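Local coordinates for protein tryptophane-5-halogenase (PDB 5UAO) that binds FAD and chlorinates tryptophan at position 5 of the indole within a lanthipeptide, during biosynthesis of the antibiotic NAI-107, at residues S76-H84 against L523-V534; F107-G115 against I403-L411. All blocks are in the same frame, centred on the assembly; numbering follows the deposited sequence.

Contact 1 of 2, residues S76-H84 against L523-V534; sequences SYMVMFLHH and LSDSDSWAGERV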
loop_
_atom_site.group_PDB
_atom_site.type_symbol
_atom_site.label_atom_id
_atom_site.label_comp_id
_atom_site.label_asym_id
_atom_site.label_seq_id
_atom_site.Cartn_x
_atom_site.Cartn_y
_atom_site.Cartn_z
ATOM N N SER A 76 -0.365 1.372 -20.080
ATOM C CA SER A 76 0.735 0.502 -20.393
ATOM C C SER A 76 0.525 -0.925 -19.882
ATOM O O SER A 76 0.807 -1.929 -20.602
ATOM C CB SER A 76 2.056 1.140 -19.942
ATOM O OG SER A 76 2.010 1.151 -18.551
ATOM N N TYR A 77 -0.086 -1.075 -18.725
ATOM C CA TYR A 77 -0.362 -2.414 -18.161
ATOM C C TYR A 77 -1.164 -3.331 -19.060
ATOM O O TYR A 77 -1.018 -4.580 -19.090
ATOM C CB TYR A 77 -1.112 -2.227 -16.844
ATOM C CG TYR A 77 -1.335 -3.489 -16.093
ATOM C CD1 TYR A 77 -0.278 -4.055 -15.383
ATOM C CD2 TYR A 77 -2.576 -4.135 -16.076
ATOM C CE1 TYR A 77 -0.427 -5.223 -14.652
ATOM C CE2 TYR A 77 -2.732 -5.334 -15.367
ATOM C CZ TYR A 77 -1.639 -5.874 -14.666
ATOM O OH TYR A 77 -1.681 -7.029 -13.930
ATOM N N MET A 78 -2.077 -2.704 -19.801
ATOM C CA MET A 78 -2.989 -3.452 -20.640
ATOM C C MET A 78 -2.238 -4.216 -21.705
ATOM O O MET A 78 -2.715 -5.280 -22.192
ATOM C CB MET A 78 -4.021 -2.541 -21.287
ATOM C CG MET A 78 -5.280 -3.247 -21.659
ATOM S SD MET A 78 -6.162 -3.936 -20.246
ATOM C CE MET A 78 -7.418 -4.911 -21.052
ATOM N N VAL A 79 -1.115 -3.680 -22.152
ATOM C CA VAL A 79 -0.279 -4.424 -23.109
ATOM C C VAL A 79 0.197 -5.787 -22.605
ATOM O O VAL A 79 0.091 -6.816 -23.334
ATOM C CB VAL A 79 0.933 -3.586 -23.540
ATOM C CG1 VAL A 79 1.819 -4.361 -24.509
ATOM C CG2 VAL A 79 0.442 -2.273 -24.196
ATOM N N MET A 80 0.689 -5.824 -21.363
ATOM C CA MET A 80 0.995 -7.070 -20.695
ATOM C C MET A 80 -0.157 -7.984 -20.431
ATOM O O MET A 80 -0.052 -9.224 -20.600
ATOM C CB MET A 80 1.780 -6.812 -19.423
ATOM C CG MET A 80 3.163 -6.261 -19.690
ATOM S SD MET A 80 4.142 -6.176 -18.177
ATOM C CE MET A 80 3.365 -4.758 -17.438
ATOM N N PHE A 81 -1.266 -7.429 -19.964
ATOM C CA PHE A 81 -2.473 -8.223 -19.799
ATOM C C PHE A 81 -2.910 -8.944 -21.066
ATOM O O PHE A 81 -3.113 -10.171 -21.085
ATOM C CB PHE A 81 -3.601 -7.315 -19.246
ATOM C CG PHE A 81 -4.855 -8.048 -18.929
ATOM C CD1 PHE A 81 -5.046 -8.622 -17.707
ATOM C CD2 PHE A 81 -5.863 -8.098 -19.848
ATOM C CE1 PHE A 81 -6.218 -9.344 -17.446
ATOM C CE2 PHE A 81 -7.010 -8.799 -19.607
ATOM C CZ PHE A 81 -7.202 -9.408 -18.390
ATOM N N LEU A 82 -2.971 -8.212 -22.168
ATOM C CA LEU A 82 -3.405 -8.821 -23.395
ATOM C C LEU A 82 -2.459 -9.945 -23.799
ATOM O O LEU A 82 -2.909 -11.061 -24.114
ATOM C CB LEU A 82 -3.555 -7.797 -24.546
ATOM C CG LEU A 82 -4.677 -6.741 -24.357
ATOM C CD1 LEU A 82 -4.475 -5.579 -25.322
ATOM C CD2 LEU A 82 -6.077 -7.350 -24.486
ATOM N N HIS A 83 -1.165 -9.648 -23.848
ATOM C CA HIS A 83 -0.277 -10.575 -24.437
ATOM C C HIS A 83 0.175 -11.711 -23.463
ATOM O O HIS A 83 0.334 -12.867 -23.911
ATOM C CB HIS A 83 0.889 -9.894 -25.109
ATOM C CG HIS A 83 0.493 -8.925 -26.199
ATOM N ND1 HIS A 83 -0.324 -9.272 -27.252
ATOM C CD2 HIS A 83 0.754 -7.600 -26.334
ATOM C CE1 HIS A 83 -0.544 -8.194 -28.005
ATOM N NE2 HIS A 83 0.129 -7.174 -27.485
ATOM N N HIS A 84 0.427 -11.385 -22.206
ATOM C CA HIS A 84 0.941 -12.338 -21.258
ATOM C C HIS A 84 -0.224 -13.071 -20.606
ATOM O O HIS A 84 -0.301 -14.277 -20.700
ATOM C CB HIS A 84 1.844 -11.723 -20.216
ATOM C CG HIS A 84 3.197 -11.349 -20.724
ATOM N ND1 HIS A 84 4.067 -12.269 -21.262
ATOM C CD2 HIS A 84 3.836 -10.149 -20.781
ATOM C CE1 HIS A 84 5.186 -11.660 -21.631
ATOM N NE2 HIS A 84 5.079 -10.379 -21.334
ATOM N N LEU A 523 8.106 -8.470 -25.529
ATOM C CA LEU A 523 7.479 -9.419 -24.592
ATOM C C LEU A 523 8.411 -10.464 -23.950
ATOM O O LEU A 523 8.103 -10.990 -22.900
ATOM C CB LEU A 523 6.280 -10.064 -25.252
ATOM C CG LEU A 523 5.211 -9.009 -25.639
ATOM C CD1 LEU A 523 4.263 -9.588 -26.684
ATOM C CD2 LEU A 523 4.428 -8.523 -24.466
ATOM N N SER A 524 9.563 -10.717 -24.533
ATOM C CA SER A 524 10.438 -11.741 -23.978
ATOM C C SER A 524 11.666 -11.178 -23.289
ATOM O O SER A 524 12.101 -11.734 -22.296
ATOM C CB SER A 524 10.889 -12.681 -25.078
ATOM O OG SER A 524 11.622 -11.973 -26.058
ATOM N N ASP A 525 12.212 -10.073 -23.796
ATOM C CA ASP A 525 13.513 -9.586 -23.325
ATOM C C ASP A 525 13.516 -9.249 -21.829
ATOM O O ASP A 525 12.613 -8.552 -21.293
ATOM C CB ASP A 525 13.946 -8.396 -24.174
ATOM C CG ASP A 525 15.430 -8.156 -24.159
ATOM O OD1 ASP A 525 16.018 -7.902 -23.071
ATOM O OD2 ASP A 525 16.012 -8.168 -25.269
ATOM N N SER A 526 14.552 -9.730 -21.125
ATOM C CA SER A 526 14.630 -9.532 -19.662
ATOM C C SER A 526 14.778 -8.084 -19.308
ATOM O O SER A 526 14.380 -7.698 -18.226
ATOM C CB SER A 526 15.771 -10.354 -18.988
ATOM O OG SER A 526 16.958 -10.319 -19.772
ATOM N N ASP A 527 15.332 -7.286 -20.233
ATOM C CA ASP A 527 15.463 -5.797 -20.125
ATOM C C ASP A 527 14.165 -4.972 -20.409
ATOM O O ASP A 527 14.157 -3.722 -20.298
ATOM C CB ASP A 527 16.514 -5.297 -21.145
ATOM C CG ASP A 527 17.909 -5.097 -20.541
ATOM O OD1 ASP A 527 18.234 -5.710 -19.477
ATOM O OD2 ASP A 527 18.718 -4.348 -21.166
ATOM N N SER A 528 13.115 -5.642 -20.836
ATOM C CA SER A 528 11.921 -4.923 -21.325
ATOM C C SER A 528 10.959 -4.636 -20.197
ATOM O O SER A 528 10.752 -5.453 -19.303
ATOM C CB SER A 528 11.232 -5.708 -22.419
ATOM O OG SER A 528 9.925 -5.236 -22.678
ATOM N N TRP A 529 10.333 -3.473 -20.237
ATOM C CA TRP A 529 9.306 -3.156 -19.261
ATOM C C TRP A 529 8.127 -4.143 -19.339
ATOM O O TRP A 529 7.416 -4.289 -18.375
ATOM C CB TRP A 529 8.832 -1.723 -19.416
ATOM C CG TRP A 529 7.990 -1.498 -20.646
ATOM C CD1 TRP A 529 8.436 -1.088 -21.831
ATOM C CD2 TRP A 529 6.567 -1.681 -20.782
ATOM N NE1 TRP A 529 7.402 -0.954 -22.726
ATOM C CE2 TRP A 529 6.237 -1.353 -22.125
ATOM C CE3 TRP A 529 5.540 -2.050 -19.910
ATOM C CZ2 TRP A 529 4.923 -1.459 -22.645
ATOM C CZ3 TRP A 529 4.170 -2.101 -20.421
ATOM C CH2 TRP A 529 3.890 -1.778 -21.764
ATOM N N ALA A 530 7.955 -4.844 -20.459
ATOM C CA ALA A 530 6.790 -5.723 -20.674
ATOM C C ALA A 530 7.256 -7.177 -20.875
ATOM O O ALA A 530 6.489 -8.017 -21.396
ATOM C CB ALA A 530 5.996 -5.259 -21.895
ATOM N N GLY A 531 8.516 -7.454 -20.499
ATOM C CA GLY A 531 9.066 -8.773 -20.641
ATOM C C GLY A 531 8.545 -9.812 -19.650
ATOM O O GLY A 531 7.911 -9.517 -18.633
ATOM N N GLU A 532 8.817 -11.050 -20.022
ATOM C CA GLU A 532 8.431 -12.259 -19.294
ATOM C C GLU A 532 8.670 -12.136 -17.812
ATOM O O GLU A 532 7.813 -12.416 -17.003
ATOM C CB GLU A 532 9.263 -13.420 -19.848
ATOM C CG GLU A 532 8.499 -14.712 -19.986
ATOM C CD GLU A 532 9.420 -15.894 -20.179
ATOM O OE1 GLU A 532 10.446 -15.745 -20.896
ATOM O OE2 GLU A 532 9.111 -16.961 -19.597
ATOM N N ARG A 533 9.839 -11.636 -17.473
ATOM C CA ARG A 533 10.316 -11.603 -16.099
ATOM C C ARG A 533 9.496 -10.592 -15.282
ATOM O O ARG A 533 8.995 -10.901 -14.189
ATOM C CB ARG A 533 11.804 -11.200 -16.130
ATOM C CG ARG A 533 12.664 -11.691 -14.971
ATOM C CD ARG A 533 14.092 -11.108 -15.016
ATOM N NE ARG A 533 14.140 -9.690 -15.403
ATOM C CZ ARG A 533 13.570 -8.693 -14.715
ATOM N NH1 ARG A 533 12.886 -8.931 -13.593
ATOM N NH2 ARG A 533 13.661 -7.439 -15.151
ATOM N N VAL A 534 9.295 -9.382 -15.822
ATOM C CA VAL A 534 8.342 -8.448 -15.201
ATOM C C VAL A 534 6.923 -9.058 -15.141
ATOM O O VAL A 534 6.246 -8.911 -14.138
ATOM C CB VAL A 534 8.299 -7.068 -15.936
ATOM C CG1 VAL A 534 7.139 -6.246 -15.429
ATOM C CG2 VAL A 534 9.610 -6.295 -15.758
#
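His84 hydrogen-bonds from helix 76-85 to Ala530 in the loop 525-531. His84 NE2 gives its N-H to Ala530 O over 2.8 Å, with an N-H...O angle of 155°. The oxygen lies practically in the imidazole plane, while the donor is tilted 24° from the plane of the carbonyl. Leu523 O sits at the same ring's edge, 3.3 Å from His84 CE1, so two backbone oxygens face this edge. With a phenylalanine at His84, Ala530 O would probably lose this N-H and the loop its polar tie to the helix.

Most of the remaining contact is apolar. Leu523 straddles the end of the helical segment: CD1 comes within 3.7 Å of His83 CB, while CD2 runs alongside the His84 ring, 3.7 Å from NE2. The polar ends of His83 are used elsewhere, NE2 with Tyr174 OH and ND1 with Ile88 O. Met80 SD lies 3.7 Å from Ala530 CA, and the bend at the last torsion (chi3 -75°) turns CE toward Trp529 CZ3. Val534 CG1 reaches the same sulfur.

Trp529 points the far end of its six-membered ring at the helix. CH2 meets the backbone oxygen Ser76 O at the indole edge, 3.3 Å away, and also touches Val79 CB. Ala530 CB lies over one indole face, and NE1 is hydrogen-bonded to Met167 O. Two successive type I turns, 525-528 and 528-531, present Trp529 and Ala530 to the helix; in the second, Ser528 OG accepts from Ala530 N in an ST turn, and Gly531 is the N-cap of helix 532-538.

The contact thus fastens the connection between helices 517-524 and 532-538 onto helix 76-85. Behind that helix, Met78 and Leu82 pack on helix 39-51, and Met78 and Phe81 on helix 358-372.

Contact 2 of 2, residues F107-G115 against I403-L411; sequences FEWGSRPEG and IHYRFNGRL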
loop_
_atom_site.group_PDB
_atom_site.type_symbol
_atom_site.label_atom_id
_atom_site.label_comp_id
_atom_site.label_asym_id
_atom_site.label_seq_id
_atom_site.Cartn_x
_atom_site.Cartn_y
_atom_site.Cartn_z
ATOM N N PHE A 107 -2.578 17.228 -22.958
ATOM C CA PHE A 107 -3.610 17.981 -22.261
ATOM C C PHE A 107 -3.680 19.445 -22.742
ATOM O O PHE A 107 -2.788 20.247 -22.409
ATOM C CB PHE A 107 -3.307 17.955 -20.760
ATOM C CG PHE A 107 -3.785 16.739 -20.035
ATOM C CD1 PHE A 107 -5.128 16.594 -19.741
ATOM C CD2 PHE A 107 -2.895 15.737 -19.622
ATOM C CE1 PHE A 107 -5.611 15.475 -19.098
ATOM C CE2 PHE A 107 -3.367 14.632 -18.955
ATOM C CZ PHE A 107 -4.729 14.479 -18.711
ATOM N N GLU A 108 -4.711 19.788 -23.535
ATOM C CA GLU A 108 -4.970 21.194 -23.874
ATOM C C GLU A 108 -5.907 21.685 -22.754
ATOM O O GLU A 108 -7.131 21.604 -22.813
ATOM C CB GLU A 108 -5.633 21.454 -25.215
ATOM C CG GLU A 108 -5.104 20.678 -26.357
ATOM C CD GLU A 108 -5.761 21.211 -27.637
ATOM O OE1 GLU A 108 -6.445 20.408 -28.370
ATOM O OE2 GLU A 108 -5.707 22.475 -27.817
ATOM N N TRP A 109 -5.266 22.151 -21.713
ATOM C CA TRP A 109 -5.846 22.144 -20.406
ATOM C C TRP A 109 -5.058 23.091 -19.509
ATOM O O TRP A 109 -3.833 23.148 -19.594
ATOM C CB TRP A 109 -5.679 20.718 -19.853
ATOM C CG TRP A 109 -6.662 20.265 -18.782
ATOM C CD1 TRP A 109 -6.576 20.465 -17.413
ATOM C CD2 TRP A 109 -7.827 19.430 -18.983
ATOM N NE1 TRP A 109 -7.651 19.846 -16.780
ATOM C CE2 TRP A 109 -8.425 19.214 -17.719
ATOM C CE3 TRP A 109 -8.446 18.904 -20.103
ATOM C CZ2 TRP A 109 -9.576 18.468 -17.575
ATOM C CZ3 TRP A 109 -9.571 18.134 -19.955
ATOM C CH2 TRP A 109 -10.152 17.935 -18.716
ATOM N N GLY A 110 -5.755 23.739 -18.573
ATOM C CA GLY A 110 -5.129 24.712 -17.736
ATOM C C GLY A 110 -4.801 26.011 -18.459
ATOM O O GLY A 110 -5.220 26.232 -19.627
ATOM N N SER A 111 -4.101 26.884 -17.768
ATOM C CA SER A 111 -3.903 28.233 -18.268
ATOM C C SER A 111 -2.700 28.411 -19.148
ATOM O O SER A 111 -2.599 29.459 -19.792
ATOM C CB SER A 111 -3.948 29.251 -17.138
ATOM O OG SER A 111 -2.887 29.034 -16.227
ATOM N N ARG A 112 -1.844 27.400 -19.296
ATOM C CA ARG A 112 -0.748 27.512 -20.280
ATOM C C ARG A 112 -1.276 27.431 -21.698
ATOM O O ARG A 112 -1.973 26.440 -22.061
ATOM C CB ARG A 112 0.274 26.380 -20.088
ATOM C CG ARG A 112 0.901 26.315 -18.703
ATOM C CD ARG A 112 1.438 24.911 -18.485
ATOM N NE ARG A 112 1.980 24.614 -17.163
ATOM C CZ ARG A 112 3.130 25.075 -16.755
ATOM N NH1 ARG A 112 3.839 25.883 -17.531
ATOM N NH2 ARG A 112 3.565 24.740 -15.582
ATOM N N PRO A 113 -0.962 28.435 -22.542
ATOM C CA PRO A 113 -1.495 28.386 -23.919
ATOM C C PRO A 113 -1.154 27.104 -24.659
ATOM O O PRO A 113 -1.964 26.625 -25.458
ATOM C CB PRO A 113 -0.808 29.580 -24.622
ATOM C CG PRO A 113 -0.295 30.470 -23.545
ATOM C CD PRO A 113 -0.299 29.732 -22.234
ATOM N N GLU A 114 0.034 26.546 -24.403
ATOM C CA GLU A 114 0.481 25.304 -25.081
ATOM C C GLU A 114 -0.020 24.031 -24.388
ATOM O O GLU A 114 0.197 22.944 -24.864
ATOM C CB GLU A 114 2.018 25.271 -25.136
ATOM C CG GLU A 114 2.778 25.129 -23.797
ATOM C CD GLU A 114 3.008 26.433 -22.971
ATOM O OE1 GLU A 114 2.206 27.423 -23.019
ATOM O OE2 GLU A 114 4.042 26.465 -22.231
ATOM N N GLY A 115 -0.684 24.148 -23.245
ATOM C CA GLY A 115 -1.042 22.937 -22.513
ATOM C C GLY A 115 0.197 22.228 -21.962
ATOM O O GLY A 115 1.254 22.860 -21.701
ATOM N N ILE A 403 -9.083 16.297 -9.392
ATOM C CA ILE A 403 -8.134 17.404 -9.514
ATOM C C ILE A 403 -7.920 17.826 -10.955
ATOM O O ILE A 403 -7.319 18.874 -11.158
ATOM C CB ILE A 403 -6.802 17.148 -8.769
ATOM C CG1 ILE A 403 -6.012 16.009 -9.402
ATOM C CG2 ILE A 403 -7.084 16.823 -7.349
ATOM C CD1 ILE A 403 -4.587 16.312 -9.589
ATOM N N HIS A 404 -8.350 17.022 -11.957
ATOM C CA HIS A 404 -8.322 17.482 -13.365
ATOM C C HIS A 404 -9.377 18.582 -13.565
ATOM O O HIS A 404 -9.250 19.455 -14.433
ATOM C CB HIS A 404 -8.647 16.386 -14.352
ATOM C CG HIS A 404 -7.671 15.242 -14.385
ATOM N ND1 HIS A 404 -7.309 14.518 -13.280
ATOM C CD2 HIS A 404 -7.021 14.672 -15.420
ATOM C CE1 HIS A 404 -6.479 13.542 -13.626
ATOM N NE2 HIS A 404 -6.316 13.597 -14.927
ATOM N N TYR A 405 -10.457 18.529 -12.770
ATOM C CA TYR A 405 -11.547 19.474 -12.879
ATOM C C TYR A 405 -11.418 20.709 -12.024
ATOM O O TYR A 405 -11.607 21.825 -12.524
ATOM C CB TYR A 405 -12.915 18.802 -12.597
ATOM C CG TYR A 405 -13.488 18.105 -13.825
ATOM C CD1 TYR A 405 -14.151 18.826 -14.805
ATOM C CD2 TYR A 405 -13.281 16.730 -14.030
ATOM C CE1 TYR A 405 -14.632 18.210 -15.911
ATOM C CE2 TYR A 405 -13.773 16.098 -15.119
ATOM C CZ TYR A 405 -14.435 16.857 -16.057
ATOM O OH TYR A 405 -14.897 16.278 -17.132
ATOM N N ARG A 406 -11.031 20.534 -10.757
ATOM C CA ARG A 406 -10.978 21.627 -9.784
ATOM C C ARG A 406 -10.002 22.721 -10.214
ATOM O O ARG A 406 -10.198 23.890 -9.850
ATOM C CB ARG A 406 -10.492 21.057 -8.452
ATOM C CG ARG A 406 -10.425 22.045 -7.303
ATOM C CD ARG A 406 -11.812 22.309 -6.807
ATOM N NE ARG A 406 -11.873 23.484 -5.971
ATOM C CZ ARG A 406 -12.683 23.610 -4.912
ATOM N NH1 ARG A 406 -13.480 22.624 -4.521
ATOM N NH2 ARG A 406 -12.680 24.721 -4.212
ATOM N N PHE A 407 -8.920 22.360 -10.930
ATOM C CA PHE A 407 -7.822 23.308 -11.141
ATOM C C PHE A 407 -7.610 23.713 -12.621
ATOM O O PHE A 407 -6.520 24.216 -12.989
ATOM C CB PHE A 407 -6.537 22.751 -10.561
ATOM C CG PHE A 407 -6.611 22.459 -9.091
ATOM C CD1 PHE A 407 -6.774 23.492 -8.179
ATOM C CD2 PHE A 407 -6.532 21.168 -8.619
ATOM C CE1 PHE A 407 -6.804 23.241 -6.823
ATOM C CE2 PHE A 407 -6.628 20.886 -7.281
ATOM C CZ PHE A 407 -6.730 21.944 -6.363
ATOM N N ASN A 408 -8.640 23.476 -13.456
ATOM C CA ASN A 408 -8.514 23.782 -14.860
ATOM C C ASN A 408 -8.911 25.229 -15.144
ATOM O O ASN A 408 -10.070 25.545 -15.434
ATOM C CB ASN A 408 -9.317 22.773 -15.744
ATOM C CG ASN A 408 -9.054 22.996 -17.242
ATOM O OD1 ASN A 408 -8.326 23.915 -17.582
ATOM N ND2 ASN A 408 -9.710 22.227 -18.102
ATOM N N GLY A 409 -7.923 26.112 -15.095
ATOM C CA GLY A 409 -8.137 27.533 -15.372
ATOM C C GLY A 409 -8.207 27.997 -16.809
ATOM O O GLY A 409 -8.017 29.186 -17.065
ATOM N N ARG A 410 -8.442 27.106 -17.783
ATOM C CA ARG A 410 -8.332 27.467 -19.182
ATOM C C ARG A 410 -9.487 28.362 -19.634
ATOM O O ARG A 410 -9.236 29.293 -20.387
ATOM C CB ARG A 410 -8.310 26.223 -20.088
ATOM C CG ARG A 410 -7.887 26.466 -21.531
ATOM C CD ARG A 410 -7.379 25.195 -22.160
ATOM N NE ARG A 410 -6.612 25.394 -23.397
ATOM C CZ ARG A 410 -5.295 25.571 -23.473
ATOM N NH1 ARG A 410 -4.511 25.514 -22.410
ATOM N NH2 ARG A 410 -4.727 25.737 -24.643
ATOM N N LEU A 411 -10.749 28.030 -19.274
ATOM C CA LEU A 411 -11.915 28.704 -19.868
ATOM C C LEU A 411 -12.775 29.400 -18.809
ATOM O O LEU A 411 -12.796 28.976 -17.663
ATOM C CB LEU A 411 -12.767 27.735 -20.694
ATOM C CG LEU A 411 -12.086 27.098 -21.901
ATOM C CD1 LEU A 411 -13.122 26.240 -22.660
ATOM C CD2 LEU A 411 -11.455 28.118 -22.816
HETATM O O HOH W 1 -4.967 26.184 -14.747
#
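Arg410 reaches into the turn 112-115 and binds three backbone carbonyls with its guanidinium. NH1 donates to Arg112 O at 2.7 Å and to Gly110 O at 3.0 Å; NH2 takes Pro113 O. The Arg112 and Pro113 oxygens lie close to the guanidinium plane, that of Gly110 is tilted from it, and Glu108 C and Trp109 N lie over one face. The side chain runs extended from CG to NE, its aliphatic part passing along Gly110 O. Arg112 O also closes the type I turn by accepting from Gly115 N, which arrives at the opposite face of the carbonyl from NH1.

Asn408 OD1 likewise serves two donors. Gly110 N approaches at 2.8 Å from above one face of the amide plane; Arg410 N comes from the other face, and that bond makes an Asx turn. A water accepts from Gly409 N and, weakly, from Ser111 N, bridging the two loops.

Asn408 ND2 lies 3.2 Å above the centre of one face of the Trp109 indole, the amide nearly flat over it with its plane 17° from that of the ring; Phe107 CD1 lies over the opposite face, toward the rim. In its own plane, Trp109 NE1 donates to a lone pair of His404 O at 2.9 Å. Phe107 and His404 pack obliquely, and His404 NE2 is bound by Glu355.

Strand 104-108 thus leaves its sheet, between strands 116-119 and 274-279, through a loop clasped by the end of helix 383-406 and the chain leading to helix 414-422. Helix 461-471 packs on His404, and Trp416 of helix 414-422 touches Asn408.

Along the chain, contact 2 is nested inside contact 1: 76-84 comes first, then 107-115, 403-411 and finally 523-534. Their centres are 33 Å apart and their nearest atoms about 14 Å, so neither touches the other and they share no helix or strand. Contact 1 joins helix 76-85 to the C-terminal helices, whereas contact 2 joins the edge region of the seven-stranded mixed sheet to the end of helix 383-406. Each nevertheless has one side chain, Val79 or Phe107, about 12 Å from bound FAD. Together they tie later parts of the chain back to early elements in two separate regions around the flavin-binding body of the halogenase.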